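Local coordinates for iron-regulated outer membrane protein (Neisseria meningitidis, PDB 4B7O) that transports iron across the outer membrane as a TonB-dependent transporter, probably including iron delivered as siderophore complexes, at residues 368-373 with 378-383; 614-619 with 623-628; 77-82 with 644-649. All coordinates share one frame; numbering follows the deposited sequence.

Interaction 1. Residues 368-373 with 378-383; sequences FDSRLA and LKYGIN
Phe368 and Tyr380 show how a hydrogen-bonded pair in an antiparallel hairpin sets one aromatic side chain over its neighbour. The ring of Tyr380 swings back across the partner strand because its CG sits between the backbone N and the carbonyl carbon (chi1 48°). One face of that ring lies against the methylene of Phe368, a CH-pi contact with CB 3.5 Å from the ring centroid and displaced toward the rim near CE2. The two rings themselves are nearly parallel (11°) but offset, with little of one facing the other, their centroids 5.2 Å apart. The same swing carries the phenol to Ser370, where Tyr380 OH donates to Ser370 OG at 2.7 Å, OG lying in the plane of the ring. Ser370 reaches this position with OG almost eclipsing its own backbone N (chi1 -5°), an arrangement that is probably strained. Farther along this face, Leu372 CD2 meets Leu378 CD2 at 3.5 Å. On the opposite face, the non-hydrogen-bonded pair Asp369 and Lys379 run side by side. The lysine chain bends at its outer torsions and returns NZ to Asp369 OD1 at 3.3 Å, a salt bridge on the syn side but somewhat out of the carboxylate plane. The hairpin formed by strands 355-373 and 376-391, with a classic beta bulge at Leu372 and Ala373, is flanked by strand 323-339, which Phe368 touches at Val323 and Leu326, and by strand 441-455, which Leu378 meets at Ile449. Lys379 also reaches Ser157 in a loop of the plug.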
# COMPACT_ATOMS: atom_id res chain seq x y z
N PHE A 368 0.22 22.59 -10.50
CA PHE A 368 -0.23 23.99 -10.49
C PHE A 368 -1.75 24.20 -10.39
O PHE A 368 -2.54 23.49 -11.06
CB PHE A 368 0.17 24.67 -11.79
CG PHE A 368 1.62 24.63 -12.08
CD1 PHE A 368 2.47 25.65 -11.62
CD2 PHE A 368 2.15 23.60 -12.87
CE1 PHE A 368 3.82 25.63 -11.93
CE2 PHE A 368 3.52 23.57 -13.19
CZ PHE A 368 4.35 24.60 -12.72
N ASP A 369 -2.13 25.23 -9.61
CA ASP A 369 -3.48 25.79 -9.54
C ASP A 369 -3.58 27.28 -9.91
O ASP A 369 -3.04 28.15 -9.21
CB ASP A 369 -4.00 25.71 -8.12
CG ASP A 369 -4.11 24.30 -7.63
OD1 ASP A 369 -4.19 23.38 -8.47
OD2 ASP A 369 -4.13 24.11 -6.39
N SER A 370 -4.33 27.55 -10.98
CA SER A 370 -4.77 28.93 -11.30
C SER A 370 -6.33 29.08 -11.25
O SER A 370 -7.09 28.35 -11.93
CB SER A 370 -4.26 29.42 -12.66
OG SER A 370 -3.39 28.50 -13.26
N ARG A 371 -6.75 30.02 -10.40
CA ARG A 371 -8.10 30.52 -10.29
C ARG A 371 -8.56 31.20 -11.60
O ARG A 371 -7.89 32.07 -12.14
CB ARG A 371 -8.13 31.52 -9.14
CG ARG A 371 -9.48 32.13 -8.90
CD ARG A 371 -9.90 31.96 -7.46
NE ARG A 371 -10.05 30.54 -7.11
CZ ARG A 371 -10.09 30.06 -5.87
NH1 ARG A 371 -9.99 30.89 -4.83
NH2 ARG A 371 -10.20 28.75 -5.68
N LEU A 372 -9.70 30.79 -12.11
CA LEU A 372 -10.25 31.39 -13.29
C LEU A 372 -11.40 32.33 -12.97
O LEU A 372 -11.63 33.28 -13.68
CB LEU A 372 -10.72 30.32 -14.23
CG LEU A 372 -9.60 29.92 -15.18
CD1 LEU A 372 -8.20 30.10 -14.60
CD2 LEU A 372 -9.85 28.50 -15.66
N ALA A 373 -12.13 32.05 -11.90
CA ALA A 373 -13.23 32.91 -11.49
C ALA A 373 -13.37 32.60 -10.02
O ALA A 373 -12.67 31.72 -9.52
CB ALA A 373 -14.51 32.57 -12.25
N LEU A 378 -8.50 25.87 -11.90
CA LEU A 378 -7.95 25.08 -12.99
C LEU A 378 -6.68 24.42 -12.43
O LEU A 378 -5.86 25.09 -11.78
CB LEU A 378 -7.56 26.01 -14.13
CG LEU A 378 -7.17 25.37 -15.47
CD1 LEU A 378 -8.08 24.22 -15.90
CD2 LEU A 378 -7.14 26.41 -16.59
N LYS A 379 -6.53 23.12 -12.64
CA LYS A 379 -5.30 22.44 -12.16
C LYS A 379 -4.59 21.85 -13.33
O LYS A 379 -5.23 21.30 -14.23
CB LYS A 379 -5.60 21.29 -11.20
CG LYS A 379 -6.12 21.65 -9.82
CD LYS A 379 -6.76 20.42 -9.21
CE LYS A 379 -6.00 19.83 -8.04
NZ LYS A 379 -5.75 20.91 -7.04
N TYR A 380 -3.25 21.95 -13.32
CA TYR A 380 -2.47 21.30 -14.36
C TYR A 380 -1.11 21.00 -13.74
O TYR A 380 -0.66 21.67 -12.79
CB TYR A 380 -2.36 22.22 -15.61
CG TYR A 380 -1.97 23.63 -15.20
CD1 TYR A 380 -2.88 24.45 -14.58
CD2 TYR A 380 -0.64 24.13 -15.35
CE1 TYR A 380 -2.57 25.73 -14.17
CE2 TYR A 380 -0.30 25.42 -14.91
CZ TYR A 380 -1.28 26.22 -14.33
OH TYR A 380 -1.01 27.48 -13.84
N GLY A 381 -0.47 19.97 -14.27
CA GLY A 381 0.84 19.64 -13.82
C GLY A 381 1.45 18.52 -14.59
O GLY A 381 0.91 18.07 -15.62
N ILE A 382 2.55 18.05 -14.04
CA ILE A 382 3.48 17.13 -14.74
C ILE A 382 3.96 16.05 -13.78
O ILE A 382 4.28 16.35 -12.65
CB ILE A 382 4.75 17.92 -15.17
CG1 ILE A 382 4.38 18.98 -16.19
CG2 ILE A 382 5.77 17.02 -15.83
CD1 ILE A 382 4.03 18.32 -17.52
N ASN A 383 4.02 14.81 -14.26
CA ASN A 383 4.44 13.68 -13.48
C ASN A 383 5.58 13.01 -14.22
O ASN A 383 5.42 12.68 -15.41
CB ASN A 383 3.31 12.66 -13.40
CG ASN A 383 2.04 13.23 -12.82
OD1 ASN A 383 0.98 13.12 -13.45
ND2 ASN A 383 2.12 13.84 -11.62

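Interaction 2. Residues 614-619 with 623-628; sequences PRFYDT and KLLSAN
A loop folding back on the end of a barrel strand makes this contact, in which the carboxylate of Asp618 receives the backbone N-H of Leu625. Segment 614-619 ends strand 603-618, and segment 623-628 belongs to the long loop that follows it, probably on the extracellular side. The case illustrates how one side-chain acceptor can tie a loop to a strand end without strand pairing: Leu625 N lies 3.1 Å from Asp618 OD1, approaching nearly along the C-O axis of that oxygen, with an N-H...O angle of 148°. With CG beside the backbone N (chi1 -78°), Asp618 directs its carboxylate to the loop. Leu625 CB (3.1 Å) and Lys623 CB (3.3 Å) pack against Asp618 OD1 from different sides. Lys623 crosses the aspartate at about a right angle, but its outer chain turns off elsewhere, leaving NZ 5.9 Å from Asp618 OD2. The methyl CD1 of Leu625 points to the strand, 3.3 Å from Tyr617 O and 3.8 Å from Phe616 CB, and reaches the edge of the Phe616 ring. Beyond it the loop bends in an ST turn, Ser626 OG accepting from Asn628 N. Phe616 packs on Ile587 of strand 578-600 and on Met112 of the plug strand 112-113, Tyr617 stacks with Tyr586, and Asn628 OD1 is hydrogen-bonded to Arg725 NH1, so loop, barrel wall and plug meet around this point.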
# COMPACT_ATOMS: atom_id res chain seq x y z
N PRO A 614 -13.87 -9.03 -7.71
CA PRO A 614 -12.84 -8.84 -8.71
C PRO A 614 -12.70 -10.07 -9.57
O PRO A 614 -12.59 -11.16 -9.06
CB PRO A 614 -11.59 -8.62 -7.89
CG PRO A 614 -11.85 -9.36 -6.64
CD PRO A 614 -13.31 -9.24 -6.38
N ARG A 615 -12.82 -9.88 -10.88
CA ARG A 615 -12.91 -10.99 -11.82
C ARG A 615 -11.97 -10.72 -12.97
O ARG A 615 -12.00 -9.64 -13.54
CB ARG A 615 -14.34 -11.15 -12.31
CG ARG A 615 -15.17 -11.91 -11.31
CD ARG A 615 -14.42 -13.10 -10.70
NE ARG A 615 -15.32 -13.83 -9.81
CZ ARG A 615 -15.53 -13.54 -8.52
NH1 ARG A 615 -14.88 -12.56 -7.94
NH2 ARG A 615 -16.41 -14.24 -7.80
N PHE A 616 -11.09 -11.68 -13.26
CA PHE A 616 -10.03 -11.51 -14.28
C PHE A 616 -10.36 -12.39 -15.48
O PHE A 616 -10.48 -13.61 -15.31
CB PHE A 616 -8.68 -11.89 -13.68
CG PHE A 616 -8.10 -10.85 -12.77
CD1 PHE A 616 -8.76 -10.46 -11.60
CD2 PHE A 616 -6.85 -10.29 -13.05
CE1 PHE A 616 -8.24 -9.49 -10.76
CE2 PHE A 616 -6.30 -9.31 -12.21
CZ PHE A 616 -7.00 -8.91 -11.07
N TYR A 617 -10.55 -11.79 -16.66
CA TYR A 617 -11.01 -12.54 -17.87
C TYR A 617 -9.90 -12.70 -18.87
O TYR A 617 -9.27 -11.70 -19.28
CB TYR A 617 -12.11 -11.79 -18.61
CG TYR A 617 -13.38 -11.68 -17.86
CD1 TYR A 617 -13.53 -10.70 -16.86
CD2 TYR A 617 -14.43 -12.53 -18.12
CE1 TYR A 617 -14.70 -10.60 -16.14
CE2 TYR A 617 -15.62 -12.44 -17.41
CZ TYR A 617 -15.74 -11.46 -16.43
OH TYR A 617 -16.87 -11.32 -15.70
N ASP A 618 -9.68 -13.94 -19.29
CA ASP A 618 -8.51 -14.31 -20.11
C ASP A 618 -8.89 -14.13 -21.55
O ASP A 618 -9.81 -14.79 -22.03
CB ASP A 618 -8.18 -15.80 -19.89
CG ASP A 618 -7.44 -16.08 -18.58
OD1 ASP A 618 -6.22 -15.78 -18.48
OD2 ASP A 618 -8.07 -16.65 -17.66
N THR A 619 -8.20 -13.28 -22.29
CA THR A 619 -8.50 -13.28 -23.73
C THR A 619 -7.36 -13.79 -24.58
O THR A 619 -7.27 -13.45 -25.76
CB THR A 619 -8.82 -11.89 -24.27
OG1 THR A 619 -7.70 -11.01 -24.02
CG2 THR A 619 -10.12 -11.35 -23.64
N LYS A 623 -3.68 -19.11 -21.44
CA LYS A 623 -4.27 -18.08 -20.56
C LYS A 623 -3.27 -17.49 -19.58
O LYS A 623 -2.90 -18.14 -18.60
CB LYS A 623 -5.41 -18.71 -19.77
CG LYS A 623 -6.52 -19.27 -20.64
CD LYS A 623 -7.43 -20.13 -19.81
CE LYS A 623 -7.18 -21.60 -20.06
NZ LYS A 623 -7.81 -22.42 -18.99
N LEU A 624 -2.83 -16.26 -19.85
CA LEU A 624 -1.71 -15.71 -19.12
C LEU A 624 -2.09 -14.91 -17.91
O LEU A 624 -1.18 -14.29 -17.34
CB LEU A 624 -0.84 -14.84 -20.01
CG LEU A 624 -0.33 -15.52 -21.27
CD1 LEU A 624 -0.06 -14.46 -22.34
CD2 LEU A 624 0.87 -16.44 -20.99
N LEU A 625 -3.39 -14.88 -17.54
CA LEU A 625 -3.80 -14.14 -16.33
C LEU A 625 -3.52 -14.93 -15.04
O LEU A 625 -3.70 -16.14 -15.00
CB LEU A 625 -5.28 -13.67 -16.39
CG LEU A 625 -5.51 -12.43 -17.26
CD1 LEU A 625 -6.84 -11.75 -16.98
CD2 LEU A 625 -4.43 -11.40 -17.10
N SER A 626 -3.16 -14.23 -13.97
CA SER A 626 -2.69 -14.87 -12.72
C SER A 626 -3.58 -14.74 -11.47
O SER A 626 -4.11 -13.66 -11.21
CB SER A 626 -1.31 -14.29 -12.37
OG SER A 626 -0.77 -14.95 -11.23
N ALA A 627 -3.63 -15.80 -10.67
CA ALA A 627 -4.35 -15.79 -9.38
C ALA A 627 -3.50 -15.33 -8.20
O ALA A 627 -3.91 -15.46 -7.04
CB ALA A 627 -4.89 -17.17 -9.08
N ASN A 628 -2.32 -14.83 -8.49
CA ASN A 628 -1.42 -14.39 -7.44
C ASN A 628 -2.07 -13.24 -6.64
O ASN A 628 -2.65 -12.32 -7.26
CB ASN A 628 -0.08 -13.93 -8.07
CG ASN A 628 0.81 -15.09 -8.49
OD1 ASN A 628 0.45 -16.28 -8.41
ND2 ASN A 628 1.98 -14.74 -8.93

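Interaction 3. Residues 77-82 with 644-649; sequences KDESTA and AYRFQN
The carboxylate of Glu79 and the guanidinium of Arg646 stand nearly upright to each other, their planes 80° apart, and meet through one atom of each. Glu79 OE1 sits at the guanidinium edge, slightly tilted from its plane, while Arg646 NH1 comes to the acid from above the carboxylate plane, 41° out of it. The salt bridge is thus a single-atom contact, neither paired nor coplanar, with NH1 3.1 Å from OE1 and the N-H...O angle 157°. Between these two segments it is the one contact, the CA atoms of Glu79 and Arg646 being 12.0 Å apart. Glu79 spans its share with a chain extended beyond CG, projecting from a type I turn, Lys77 to Ser80, closed by Ser80 N to Lys77 O at 2.9 Å. Arg646 leaves its strand with CG anti to the backbone N and bends at chi3. A network holds both groups: Glu79 OE2 forms a salt bridge with Lys698, while Arg646 NH2 and NE donate hydrogen bonds to Asn696 OD1 and Asn651 OD1. The bridge therefore joins a plug loop, between helices 74-77 and 85-88, to strand 638-647 of the barrel, beside strands 652-665 and 705-712, where Glu79 touches Glu653 and Asn706.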
# COMPACT_ATOMS: atom_id res chain seq x y z
N LYS A 77 -3.30 7.50 16.56
CA LYS A 77 -2.27 6.50 16.65
C LYS A 77 -1.60 6.45 18.05
O LYS A 77 -1.32 5.39 18.57
CB LYS A 77 -1.27 6.81 15.57
CG LYS A 77 -0.53 5.62 15.03
CD LYS A 77 -0.02 5.96 13.66
CE LYS A 77 0.61 7.35 13.61
NZ LYS A 77 1.93 7.38 14.32
N ASP A 78 -1.45 7.59 18.70
CA ASP A 78 -0.89 7.63 20.00
C ASP A 78 -1.75 6.89 20.99
O ASP A 78 -1.30 6.50 22.03
CB ASP A 78 -0.72 9.09 20.44
CG ASP A 78 0.52 9.74 19.83
OD1 ASP A 78 1.31 9.02 19.21
OD2 ASP A 78 0.70 10.97 19.93
N GLU A 79 -3.02 6.69 20.68
CA GLU A 79 -3.94 6.04 21.62
C GLU A 79 -4.05 4.60 21.32
O GLU A 79 -4.80 3.91 21.94
CB GLU A 79 -5.34 6.70 21.53
CG GLU A 79 -5.27 8.18 21.87
CD GLU A 79 -6.64 8.82 21.91
OE1 GLU A 79 -7.62 8.06 22.03
OE2 GLU A 79 -6.76 10.07 21.82
N SER A 80 -3.33 4.13 20.32
CA SER A 80 -3.47 2.75 19.87
C SER A 80 -2.21 1.94 20.20
O SER A 80 -1.11 2.45 20.46
CB SER A 80 -3.71 2.76 18.37
OG SER A 80 -3.48 1.51 17.75
N THR A 81 -2.36 0.64 20.13
CA THR A 81 -1.28 -0.23 20.50
C THR A 81 -0.60 -0.84 19.24
O THR A 81 0.44 -1.49 19.32
CB THR A 81 -1.88 -1.21 21.44
OG1 THR A 81 -0.96 -1.45 22.49
CG2 THR A 81 -2.35 -2.43 20.74
N ALA A 82 -1.17 -0.54 18.08
CA ALA A 82 -0.77 -1.10 16.82
C ALA A 82 0.62 -0.62 16.36
O ALA A 82 1.03 0.53 16.62
CB ALA A 82 -1.83 -0.76 15.80
N ALA A 644 -16.94 2.35 21.81
CA ALA A 644 -15.95 2.80 22.77
C ALA A 644 -16.51 3.88 23.68
O ALA A 644 -17.28 4.71 23.24
CB ALA A 644 -14.73 3.35 22.06
N TYR A 645 -16.05 3.91 24.92
CA TYR A 645 -16.52 4.88 25.87
C TYR A 645 -15.37 5.55 26.58
O TYR A 645 -14.47 4.89 27.10
CB TYR A 645 -17.46 4.26 26.92
CG TYR A 645 -18.06 5.36 27.72
CD1 TYR A 645 -19.15 6.10 27.21
CD2 TYR A 645 -17.50 5.76 28.92
CE1 TYR A 645 -19.69 7.15 27.91
CE2 TYR A 645 -18.02 6.81 29.65
CZ TYR A 645 -19.11 7.50 29.13
OH TYR A 645 -19.62 8.55 29.83
N ARG A 646 -15.42 6.87 26.61
CA ARG A 646 -14.38 7.65 27.27
C ARG A 646 -14.84 8.36 28.57
O ARG A 646 -15.72 9.20 28.54
CB ARG A 646 -13.76 8.63 26.29
CG ARG A 646 -12.59 9.33 26.92
CD ARG A 646 -11.70 9.90 25.87
NE ARG A 646 -10.36 9.52 26.23
CZ ARG A 646 -9.49 8.94 25.44
NH1 ARG A 646 -9.77 8.66 24.18
NH2 ARG A 646 -8.33 8.62 25.94
N PHE A 647 -14.24 7.99 29.69
CA PHE A 647 -14.58 8.52 30.99
C PHE A 647 -13.85 9.79 31.16
O PHE A 647 -12.70 9.91 30.75
CB PHE A 647 -14.10 7.57 32.09
CG PHE A 647 -14.74 6.25 32.03
CD1 PHE A 647 -16.03 6.06 32.54
CD2 PHE A 647 -14.12 5.20 31.39
CE1 PHE A 647 -16.67 4.82 32.42
CE2 PHE A 647 -14.75 3.97 31.29
CZ PHE A 647 -16.01 3.77 31.81
N GLN A 648 -14.54 10.72 31.80
CA GLN A 648 -14.00 12.03 32.11
C GLN A 648 -12.96 11.98 33.23
O GLN A 648 -11.93 12.67 33.15
CB GLN A 648 -15.15 12.93 32.49
CG GLN A 648 -14.94 14.35 32.03
CD GLN A 648 -16.06 14.86 31.15
OE1 GLN A 648 -17.13 15.22 31.64
NE2 GLN A 648 -15.83 14.89 29.83
N ASN A 649 -13.21 11.17 34.27
CA ASN A 649 -12.20 11.03 35.38
C ASN A 649 -12.03 9.62 35.89
O ASN A 649 -12.94 9.04 36.44
CB ASN A 649 -12.46 11.98 36.56
CG ASN A 649 -11.59 13.24 36.50
OD1 ASN A 649 -10.43 13.22 36.91
ND2 ASN A 649 -12.16 14.35 36.00

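From the N terminus, the chain first lays down the plug, whose loop 77-82 opens interaction 3. It then enters the barrel, and interaction 1 closes a short hairpin turn between two consecutive strands, 355-373 and 376-391. Farther on, interaction 2 closes an equally local loop as the segment after strand 603-618 turns back on it. The next barrel strand, 638-647, supplies residues 644-649 and completes interaction 3. The two local closures follow in series without crossing, and both fall within the span of more than 560 residues enclosed by interaction 3. The three centres lie about 38 to 44 Å apart: two contacts lie within a barrel hairpin and a loop with its strand, the third ties plug to wall.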